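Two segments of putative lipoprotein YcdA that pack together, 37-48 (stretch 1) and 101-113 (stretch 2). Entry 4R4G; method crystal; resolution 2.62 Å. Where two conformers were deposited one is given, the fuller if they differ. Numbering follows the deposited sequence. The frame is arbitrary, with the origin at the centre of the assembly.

Stretch 1 (37-48) DQLVLKVNVAVK
Stretch 2, residues 101-113: VVDKGKQYELNYT

The contact changes character along its length: stretch 1 begins as the antiparallel sheet partner of V101 and V102, and then, without leaving its strand, packs through side chains alone against a second strand, 107-112, whose N-to-C direction lies 41° from its own. The axes of strands 39-48 and 107-112 approach to 11.0 Å, too far for backbone pairing, and the signed crossing angle is -41°.

At the sheet end, L39 and V102 form a hydrogen-bonded pair with their CA atoms 5.5 Å apart. L39 N donates to V102 O at 2.9 Å and V102 N donates to L39 O at 3.1 Å, with N-H...O angles of 166° and 178°, so both bonds are nearly straight. V40 and V101 follow as a non-hydrogen-bonded pair, CA to CA 4.8 Å, their side chains on the sheet face opposite that of L39 and V102. Both valines are t. Before the pair, Q38 (m, t, chi3 -39°) lies alongside D103 (m), with Q38 CG 3.3 Å from D103 OD1, while Q38 OE1 reaches to 3.4 Å from V101 CG1. L39 (m, t) places CD1 3.8 Å from CB of K104, whose extended side chain then leads away.

Strand 39-48 is extended throughout, with phi from -86° to -137° and psi from 110° to 179°. The extended backbone turns alternate side chains to opposite sides, so L41, V43, V45 and V47 point toward stretch 2, while K42, N44, A46 and K48 are out of its reach. L41 (t, p) links the two parts of the contact: its CB lies 3.7 Å from V102 CG2 (V102 is m), and its CD2 lies 3.9 Å from Y108 CD2, meeting the ring obliquely.

Between the strands of stretch 2, the chain turns through G105, whose phi/psi of 70/35° suits glycine. Y108 (chi1 -41°, chi2 -67°) braces this turn with its hydroxyl, as Y108 OH donates to D103 O at 2.7 Å and accepts from K106 N at 3.1 Å. The same side chain thus holds the loop while its ring packs on L41.

Farther along, Y108, L110 and Y112 point toward stretch 1, and E109 and N111 lie out of reach. L110 (t, p) uses CD2 against two valines, 4.0 Å from V43 CG1 and 4.1 Å from V45 CG1; V43 is t and V45 m. V47 (t) ends the series, its CG1 3.7 Å from OH and 3.9 Å from CZ of Y112 (t, chi2 66°), again oblique to the ring. Together the stretches bury 660 Å², summed over both sides.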

# COMPACT_ATOMS: atom_id res chain seq x y z
N ASP A 37 -5.33 -13.39 -0.35
CA ASP A 37 -6.51 -13.25 -1.18
C ASP A 37 -7.78 -12.99 -0.35
O ASP A 37 -8.86 -12.79 -0.92
CB ASP A 37 -6.65 -14.50 -2.04
CG ASP A 37 -5.45 -14.72 -2.94
OD1 ASP A 37 -5.04 -13.75 -3.65
OD2 ASP A 37 -4.89 -15.84 -2.92
N GLN A 38 -7.65 -12.96 0.99
CA GLN A 38 -8.78 -12.70 1.87
C GLN A 38 -8.78 -11.29 2.38
O GLN A 38 -7.73 -10.63 2.39
CB GLN A 38 -8.83 -13.68 3.05
CG GLN A 38 -9.39 -15.02 2.65
CD GLN A 38 -9.33 -16.05 3.74
OE1 GLN A 38 -8.36 -16.14 4.50
NE2 GLN A 38 -10.35 -16.89 3.79
N LEU A 39 -9.97 -10.84 2.79
CA LEU A 39 -10.21 -9.53 3.37
C LEU A 39 -10.78 -9.72 4.76
O LEU A 39 -10.98 -10.86 5.21
CB LEU A 39 -11.16 -8.69 2.50
CG LEU A 39 -10.67 -8.30 1.10
CD1 LEU A 39 -11.74 -7.55 0.35
CD2 LEU A 39 -9.39 -7.43 1.18
N VAL A 40 -11.04 -8.62 5.45
CA VAL A 40 -11.62 -8.66 6.77
C VAL A 40 -12.90 -7.87 6.68
O VAL A 40 -12.86 -6.72 6.24
CB VAL A 40 -10.64 -8.16 7.86
CG1 VAL A 40 -11.34 -7.93 9.20
CG2 VAL A 40 -9.47 -9.13 8.03
N LEU A 41 -14.04 -8.48 7.03
CA LEU A 41 -15.33 -7.80 6.99
C LEU A 41 -15.52 -7.05 8.30
O LEU A 41 -15.50 -7.67 9.37
CB LEU A 41 -16.46 -8.80 6.71
CG LEU A 41 -17.86 -8.22 6.46
CD1 LEU A 41 -18.00 -7.72 5.04
CD2 LEU A 41 -18.91 -9.25 6.75
N LYS A 42 -15.64 -5.71 8.22
CA LYS A 42 -15.83 -4.84 9.38
C LYS A 42 -17.31 -4.49 9.45
O LYS A 42 -17.83 -3.79 8.58
CB LYS A 42 -14.94 -3.58 9.29
CG LYS A 42 -14.95 -2.64 10.50
CD LYS A 42 -13.94 -1.53 10.32
CE LYS A 42 -14.22 -0.30 11.14
NZ LYS A 42 -13.02 0.58 11.25
N VAL A 43 -17.98 -5.05 10.46
CA VAL A 43 -19.42 -4.87 10.71
C VAL A 43 -19.58 -4.03 12.00
O VAL A 43 -19.22 -4.51 13.07
CB VAL A 43 -20.18 -6.23 10.79
CG1 VAL A 43 -21.69 -6.03 10.83
CG2 VAL A 43 -19.80 -7.15 9.63
N ASN A 44 -20.04 -2.77 11.87
CA ASN A 44 -20.29 -1.91 13.03
C ASN A 44 -21.70 -2.18 13.48
O ASN A 44 -22.62 -2.09 12.67
CB ASN A 44 -20.07 -0.40 12.73
CG ASN A 44 -20.19 0.48 13.96
OD1 ASN A 44 -21.28 0.89 14.38
ND2 ASN A 44 -19.08 0.73 14.61
N VAL A 45 -21.85 -2.62 14.73
CA VAL A 45 -23.14 -2.99 15.29
C VAL A 45 -23.43 -2.13 16.51
O VAL A 45 -22.52 -1.52 17.08
CB VAL A 45 -23.24 -4.51 15.64
CG1 VAL A 45 -23.09 -5.39 14.40
CG2 VAL A 45 -22.24 -4.91 16.74
N ALA A 46 -24.70 -2.15 16.93
CA ALA A 46 -25.24 -1.51 18.12
C ALA A 46 -26.18 -2.48 18.76
O ALA A 46 -27.02 -3.05 18.07
CB ALA A 46 -25.96 -0.23 17.76
N VAL A 47 -26.00 -2.73 20.07
CA VAL A 47 -26.85 -3.68 20.78
C VAL A 47 -27.58 -2.94 21.91
O VAL A 47 -26.95 -2.48 22.85
CB VAL A 47 -26.09 -4.94 21.30
CG1 VAL A 47 -27.06 -5.99 21.87
CG2 VAL A 47 -25.24 -5.56 20.20
N LYS A 48 -28.92 -2.82 21.78
CA LYS A 48 -29.81 -2.19 22.77
C LYS A 48 -30.42 -3.27 23.66
O LYS A 48 -30.92 -4.27 23.14
CB LYS A 48 -30.92 -1.37 22.06
CG LYS A 48 -31.79 -0.52 22.99
CD LYS A 48 -32.20 0.83 22.37
CE LYS A 48 -33.05 1.63 23.33
NZ LYS A 48 -33.22 3.05 22.90
N VAL A 101 -12.75 -12.90 9.00
CA VAL A 101 -11.95 -13.29 7.85
C VAL A 101 -12.91 -13.83 6.79
O VAL A 101 -13.59 -14.82 7.04
CB VAL A 101 -10.86 -14.33 8.25
CG1 VAL A 101 -9.97 -14.68 7.08
CG2 VAL A 101 -10.04 -13.84 9.44
N VAL A 102 -12.95 -13.17 5.62
CA VAL A 102 -13.85 -13.48 4.50
C VAL A 102 -13.15 -13.42 3.13
O VAL A 102 -12.19 -12.68 2.92
CB VAL A 102 -15.08 -12.51 4.47
CG1 VAL A 102 -15.99 -12.72 5.67
CG2 VAL A 102 -14.66 -11.03 4.35
N ASP A 103 -13.73 -14.15 2.18
CA ASP A 103 -13.42 -14.15 0.76
C ASP A 103 -14.39 -13.11 0.16
O ASP A 103 -15.60 -13.22 0.36
CB ASP A 103 -13.58 -15.56 0.17
CG ASP A 103 -12.63 -16.59 0.76
OD1 ASP A 103 -11.43 -16.52 0.47
OD2 ASP A 103 -13.11 -17.51 1.48
N LYS A 104 -13.86 -12.03 -0.43
CA LYS A 104 -14.61 -10.88 -0.99
C LYS A 104 -15.78 -11.31 -1.87
O LYS A 104 -15.65 -12.25 -2.66
CB LYS A 104 -13.63 -9.98 -1.82
CG LYS A 104 -14.18 -8.66 -2.39
CD LYS A 104 -13.23 -8.12 -3.50
CE LYS A 104 -13.74 -6.91 -4.26
NZ LYS A 104 -12.79 -6.45 -5.31
N GLY A 105 -16.89 -10.59 -1.71
CA GLY A 105 -18.10 -10.73 -2.51
C GLY A 105 -18.92 -11.99 -2.30
O GLY A 105 -19.54 -12.47 -3.25
N LYS A 106 -18.97 -12.52 -1.07
CA LYS A 106 -19.78 -13.71 -0.85
C LYS A 106 -21.07 -13.36 -0.09
O LYS A 106 -21.38 -12.18 0.12
CB LYS A 106 -18.97 -14.81 -0.13
CG LYS A 106 -17.74 -15.32 -0.91
CD LYS A 106 -18.00 -15.91 -2.31
CE LYS A 106 -16.74 -16.44 -2.98
NZ LYS A 106 -16.97 -16.86 -4.40
N GLN A 107 -21.87 -14.39 0.26
CA GLN A 107 -23.12 -14.20 0.99
C GLN A 107 -22.87 -14.50 2.45
O GLN A 107 -22.60 -15.64 2.82
CB GLN A 107 -24.26 -15.03 0.39
CG GLN A 107 -24.62 -14.62 -1.04
CD GLN A 107 -24.81 -13.13 -1.21
OE1 GLN A 107 -25.63 -12.50 -0.52
NE2 GLN A 107 -24.03 -12.52 -2.10
N TYR A 108 -22.88 -13.45 3.28
CA TYR A 108 -22.60 -13.61 4.70
C TYR A 108 -23.88 -13.62 5.52
O TYR A 108 -24.96 -13.25 5.04
CB TYR A 108 -21.62 -12.53 5.22
CG TYR A 108 -20.47 -12.26 4.25
CD1 TYR A 108 -19.51 -13.24 3.98
CD2 TYR A 108 -20.38 -11.05 3.57
CE1 TYR A 108 -18.50 -13.02 3.05
CE2 TYR A 108 -19.35 -10.81 2.66
CZ TYR A 108 -18.41 -11.80 2.40
OH TYR A 108 -17.42 -11.58 1.49
N GLU A 109 -23.76 -14.17 6.72
CA GLU A 109 -24.81 -14.27 7.70
C GLU A 109 -24.18 -14.00 9.04
O GLU A 109 -23.27 -14.70 9.45
CB GLU A 109 -25.51 -15.62 7.65
CG GLU A 109 -26.63 -15.72 8.67
CD GLU A 109 -27.58 -16.90 8.53
OE1 GLU A 109 -28.46 -16.86 7.64
OE2 GLU A 109 -27.49 -17.82 9.38
N LEU A 110 -24.63 -12.91 9.70
CA LEU A 110 -24.19 -12.52 11.02
C LEU A 110 -25.22 -12.99 12.01
O LEU A 110 -26.40 -12.68 11.84
CB LEU A 110 -23.98 -11.00 11.10
CG LEU A 110 -23.48 -10.44 12.44
CD1 LEU A 110 -22.01 -10.66 12.60
CD2 LEU A 110 -23.75 -8.96 12.54
N ASN A 111 -24.79 -13.77 13.03
CA ASN A 111 -25.69 -14.25 14.09
C ASN A 111 -25.26 -13.67 15.41
O ASN A 111 -24.06 -13.56 15.67
CB ASN A 111 -25.79 -15.79 14.18
CG ASN A 111 -26.81 -16.30 15.21
OD1 ASN A 111 -28.03 -16.18 15.04
ND2 ASN A 111 -26.33 -16.84 16.34
N TYR A 112 -26.24 -13.24 16.23
CA TYR A 112 -26.04 -12.68 17.57
C TYR A 112 -26.81 -13.52 18.56
O TYR A 112 -28.02 -13.68 18.39
CB TYR A 112 -26.46 -11.21 17.68
CG TYR A 112 -26.49 -10.72 19.12
CD1 TYR A 112 -25.31 -10.61 19.86
CD2 TYR A 112 -27.69 -10.40 19.75
CE1 TYR A 112 -25.33 -10.14 21.18
CE2 TYR A 112 -27.72 -9.96 21.07
CZ TYR A 112 -26.54 -9.83 21.79
OH TYR A 112 -26.57 -9.42 23.10
N THR A 113 -26.10 -14.05 19.58
CA THR A 113 -26.69 -14.84 20.65
C THR A 113 -26.40 -14.10 21.95
O THR A 113 -25.25 -14.09 22.43
CB THR A 113 -26.24 -16.33 20.62
OG1 THR A 113 -26.76 -16.94 19.43
CG2 THR A 113 -26.74 -17.12 21.83